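Local structure of deoxyhypusine synthase, putative (Entamoeba histolytica, 7L9R) at residues K171-D176 / S190-M195. The protein probably acts as an NAD-dependent deoxyhypusine synthase, a transferase of the pathway that forms hypusine on translation factor eIF5A. Numbering follows the deposited sequence.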
ATOM      1  N   LYS B 171     -28.614  -3.251  24.862  1.00 61.43           N
ATOM      2  CA  LYS B 171     -29.523  -2.244  25.395  1.00 65.24           C
ATOM      3  C   LYS B 171     -30.038  -2.638  26.773  1.00 68.36           C
ATOM      4  O   LYS B 171     -30.154  -1.789  27.664  1.00 77.09           O
ATOM      5  CB  LYS B 171     -30.678  -2.012  24.425  1.00 56.09           C
ATOM      6  CG  LYS B 171     -30.295  -1.228  23.189  1.00 64.76           C
ATOM      7  CD  LYS B 171     -31.443  -1.169  22.202  1.00 63.68           C
ATOM      8  CE  LYS B 171     -31.089  -0.314  21.006  1.00 57.85           C
ATOM      9  NZ  LYS B 171     -32.186  -0.296  20.000  1.00 71.21           N
ATOM     10  N   GLU B 172     -30.347  -3.920  26.974  1.00 67.16           N
ATOM     11  CA  GLU B 172     -30.777  -4.357  28.298  1.00 75.53           C
ATOM     12  C   GLU B 172     -29.666  -4.168  29.321  1.00 72.62           C
ATOM     13  O   GLU B 172     -29.923  -3.763  30.461  1.00 71.00           O
ATOM     14  CB  GLU B 172     -31.238  -5.814  28.248  1.00 71.41           C
ATOM     15  CG  GLU B 172     -32.491  -6.029  27.414  1.00 73.27           C
ATOM     16  CD  GLU B 172     -32.966  -7.465  27.440  1.00 95.95           C
ATOM     17  OE1 GLU B 172     -32.870  -8.103  28.513  1.00103.75           O
ATOM     18  OE2 GLU B 172     -33.437  -7.956  26.391  1.00101.56           O
ATOM     19  N   PHE B 173     -28.419  -4.425  28.918  1.00 67.97           N
ATOM     20  CA  PHE B 173     -27.286  -4.186  29.804  1.00 66.34           C
ATOM     21  C   PHE B 173     -27.154  -2.707  30.149  1.00 64.40           C
ATOM     22  O   PHE B 173     -26.939  -2.350  31.313  1.00 72.32           O
ATOM     23  CB  PHE B 173     -26.010  -4.721  29.151  1.00 57.56           C
ATOM     24  CG  PHE B 173     -24.738  -4.218  29.775  1.00 56.94           C
ATOM     25  CD1 PHE B 173     -24.264  -4.756  30.962  1.00 63.93           C
ATOM     26  CD2 PHE B 173     -23.986  -3.241  29.140  1.00 54.64           C
ATOM     27  CE1 PHE B 173     -23.077  -4.301  31.526  1.00 60.55           C
ATOM     28  CE2 PHE B 173     -22.802  -2.780  29.694  1.00 51.20           C
ATOM     29  CZ  PHE B 173     -22.344  -3.313  30.885  1.00 57.89           C
ATOM     30  N   ILE B 174     -27.290  -1.831  29.154  1.00 65.26           N
ATOM     31  CA  ILE B 174     -27.177  -0.398  29.409  1.00 69.72           C
ATOM     32  C   ILE B 174     -28.280   0.056  30.358  1.00 78.32           C
ATOM     33  O   ILE B 174     -28.044   0.844  31.283  1.00 88.08           O
ATOM     34  CB  ILE B 174     -27.204   0.379  28.080  1.00 66.99           C
ATOM     35  CG1 ILE B 174     -25.935   0.088  27.282  1.00 64.06           C
ATOM     36  CG2 ILE B 174     -27.318   1.877  28.344  1.00 73.88           C
ATOM     37  CD1 ILE B 174     -25.997   0.530  25.834  1.00 59.98           C
ATOM     38  N   LEU B 175     -29.502  -0.431  30.143  1.00 82.14           N
ATOM     39  CA  LEU B 175     -30.616  -0.055  31.006  1.00 87.76           C
ATOM     40  C   LEU B 175     -30.478  -0.646  32.406  1.00 95.96           C
ATOM     41  O   LEU B 175     -30.901  -0.017  33.384  1.00102.04           O
ATOM     42  CB  LEU B 175     -31.937  -0.490  30.375  1.00 88.15           C
ATOM     43  CG  LEU B 175     -32.331   0.227  29.087  1.00 89.23           C
ATOM     44  CD1 LEU B 175     -33.551  -0.441  28.463  1.00 89.89           C
ATOM     45  CD2 LEU B 175     -32.588   1.702  29.354  1.00 91.83           C
ATOM     46  N   ASP B 176     -29.906  -1.849  32.527  1.00 87.42           N
ATOM     47  CA  ASP B 176     -29.718  -2.441  33.850  1.00 86.57           C
ATOM     48  C   ASP B 176     -28.741  -1.625  34.684  1.00 94.70           C
ATOM     49  O   ASP B 176     -28.898  -1.525  35.906  1.00104.77           O
ATOM     50  CB  ASP B 176     -29.252  -3.893  33.747  1.00 83.09           C
ATOM     51  CG  ASP B 176     -30.410  -4.868  33.639  1.00 97.60           C
ATOM     52  OD1 ASP B 176     -31.555  -4.415  33.430  1.00106.33           O
ATOM     53  OD2 ASP B 176     -30.181  -6.087  33.788  1.00 97.01           O
ATOM     54  N   SER B 190     -13.011  -0.353  30.232  1.00 47.23           N
ATOM     55  CA  SER B 190     -12.553  -1.628  30.779  1.00 52.65           C
ATOM     56  C   SER B 190     -13.502  -2.136  31.859  1.00 52.32           C
ATOM     57  O   SER B 190     -13.737  -3.346  31.966  1.00 46.50           O
ATOM     58  CB  SER B 190     -11.137  -1.493  31.341  1.00 43.52           C
ATOM     59  OG  SER B 190     -11.155  -0.857  32.609  1.00 46.30           O
ATOM     60  N   GLN B 191     -14.067  -1.225  32.662  1.00 48.39           N
ATOM     61  CA  GLN B 191     -15.044  -1.636  33.666  1.00 53.02           C
ATOM     62  C   GLN B 191     -16.319  -2.167  33.022  1.00 54.15           C
ATOM     63  O   GLN B 191     -16.859  -3.188  33.458  1.00 50.21           O
ATOM     64  CB  GLN B 191     -15.385  -0.473  34.595  1.00 49.99           C
ATOM     65  CG  GLN B 191     -14.241   0.030  35.441  1.00 64.14           C
ATOM     66  CD  GLN B 191     -14.610   1.308  36.179  1.00 81.21           C
ATOM     67  OE1 GLN B 191     -15.735   1.808  36.057  1.00 72.77           O
ATOM     68  NE2 GLN B 191     -13.666   1.843  36.949  1.00 80.32           N
ATOM     69  N   LEU B 192     -16.820  -1.476  31.994  1.00 50.87           N
ATOM     70  CA  LEU B 192     -18.010  -1.943  31.287  1.00 45.12           C
ATOM     71  C   LEU B 192     -17.774  -3.305  30.656  1.00 48.65           C
ATOM     72  O   LEU B 192     -18.680  -4.148  30.617  1.00 46.87           O
ATOM     73  CB  LEU B 192     -18.415  -0.924  30.217  1.00 48.08           C
ATOM     74  CG  LEU B 192     -18.926   0.427  30.732  1.00 52.71           C
ATOM     75  CD1 LEU B 192     -19.224   1.361  29.574  1.00 51.09           C
ATOM     76  CD2 LEU B 192     -20.166   0.239  31.598  1.00 45.01           C
ATOM     77  N   ILE B 193     -16.566  -3.532  30.141  1.00 46.52           N
ATOM     78  CA  ILE B 193     -16.274  -4.791  29.469  1.00 47.26           C
ATOM     79  C   ILE B 193     -16.179  -5.924  30.484  1.00 46.42           C
ATOM     80  O   ILE B 193     -16.576  -7.059  30.204  1.00 45.00           O
ATOM     81  CB  ILE B 193     -15.005  -4.649  28.614  1.00 46.94           C
ATOM     82  CG1 ILE B 193     -15.281  -3.661  27.473  1.00 41.08           C
ATOM     83  CG2 ILE B 193     -14.573  -6.018  28.059  1.00 38.51           C
ATOM     84  CD1 ILE B 193     -14.056  -3.228  26.696  1.00 41.08           C
ATOM     85  N   THR B 194     -15.655  -5.636  31.678  1.00 46.97           N
ATOM     86  CA  THR B 194     -15.680  -6.618  32.758  1.00 48.11           C
ATOM     87  C   THR B 194     -17.116  -7.002  33.104  1.00 59.53           C
ATOM     88  O   THR B 194     -17.458  -8.191  33.168  1.00 50.79           O
ATOM     89  CB  THR B 194     -14.958  -6.057  33.986  1.00 50.42           C
ATOM     90  OG1 THR B 194     -13.577  -5.842  33.670  1.00 48.39           O
ATOM     91  CG2 THR B 194     -15.060  -7.016  35.163  1.00 48.61           C
ATOM     92  N   MET B 195     -17.977  -5.999  33.303  1.00 55.40           N
ATOM     93  CA  MET B 195     -19.374  -6.256  33.641  1.00 58.91           C
ATOM     94  C   MET B 195     -20.080  -7.048  32.547  1.00 51.17           C
ATOM     95  O   MET B 195     -20.884  -7.944  32.839  1.00 62.72           O
ATOM     96  CB  MET B 195     -20.097  -4.934  33.899  1.00 52.27           C
ATOM     97  CG  MET B 195     -19.714  -4.260  35.211  1.00 59.80           C
ATOM     98  SD  MET B 195     -20.282  -2.540  35.291  1.00 73.77           S
ATOM     99  CE  MET B 195     -19.279  -1.951  36.654  1.00 89.02           C
TER
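Phe173 reaches across from helix 160-179 and sets the end of its ring against the backbone turn between Leu192 and Met195 on helix 189-200. Its CE1 lies 3.9 Å from Met195 CB, which meets the ring at the edge, near its plane. The ring tip, CZ, is 3.8 Å from Leu192 O, with the oxygen placed obliquely to the ring. CZ also packs 4.2 Å from the Leu192 methyl CD2. No hydrogen bond joins the two segments; the ring makes van der Waals contact with aliphatic carbons and with the Leu192 carbonyl oxygen.

CB of Phe173 already points toward helix 189-200, and a chi1 of 164° keeps CG opposite the amide nitrogen and carries the ring further across. Met195 starts toward Phe173 at CB, but its extended chain then leads away. The two side chains cross at about a right angle, and the thioether lies beyond the contact. The nearest CA atoms, those of Phe173 and Met195, are 9.0 Å apart.

Further out, Met196 and Arg199, later in helix 189-200, also touch Phe173. Phe187, in the loop before that helix, packs on both Leu192 and Met195. Asp176 forms a salt bridge to Arg199, and Lys171 one to Glu233 of helix 226-237. This is plain packing of consecutive helices in a Rossmann-like fold, with helix 189-200 resting Ser190 and Ile193 on strand 216-218 of the parallel sheet (order 3-2-1-4-5-6).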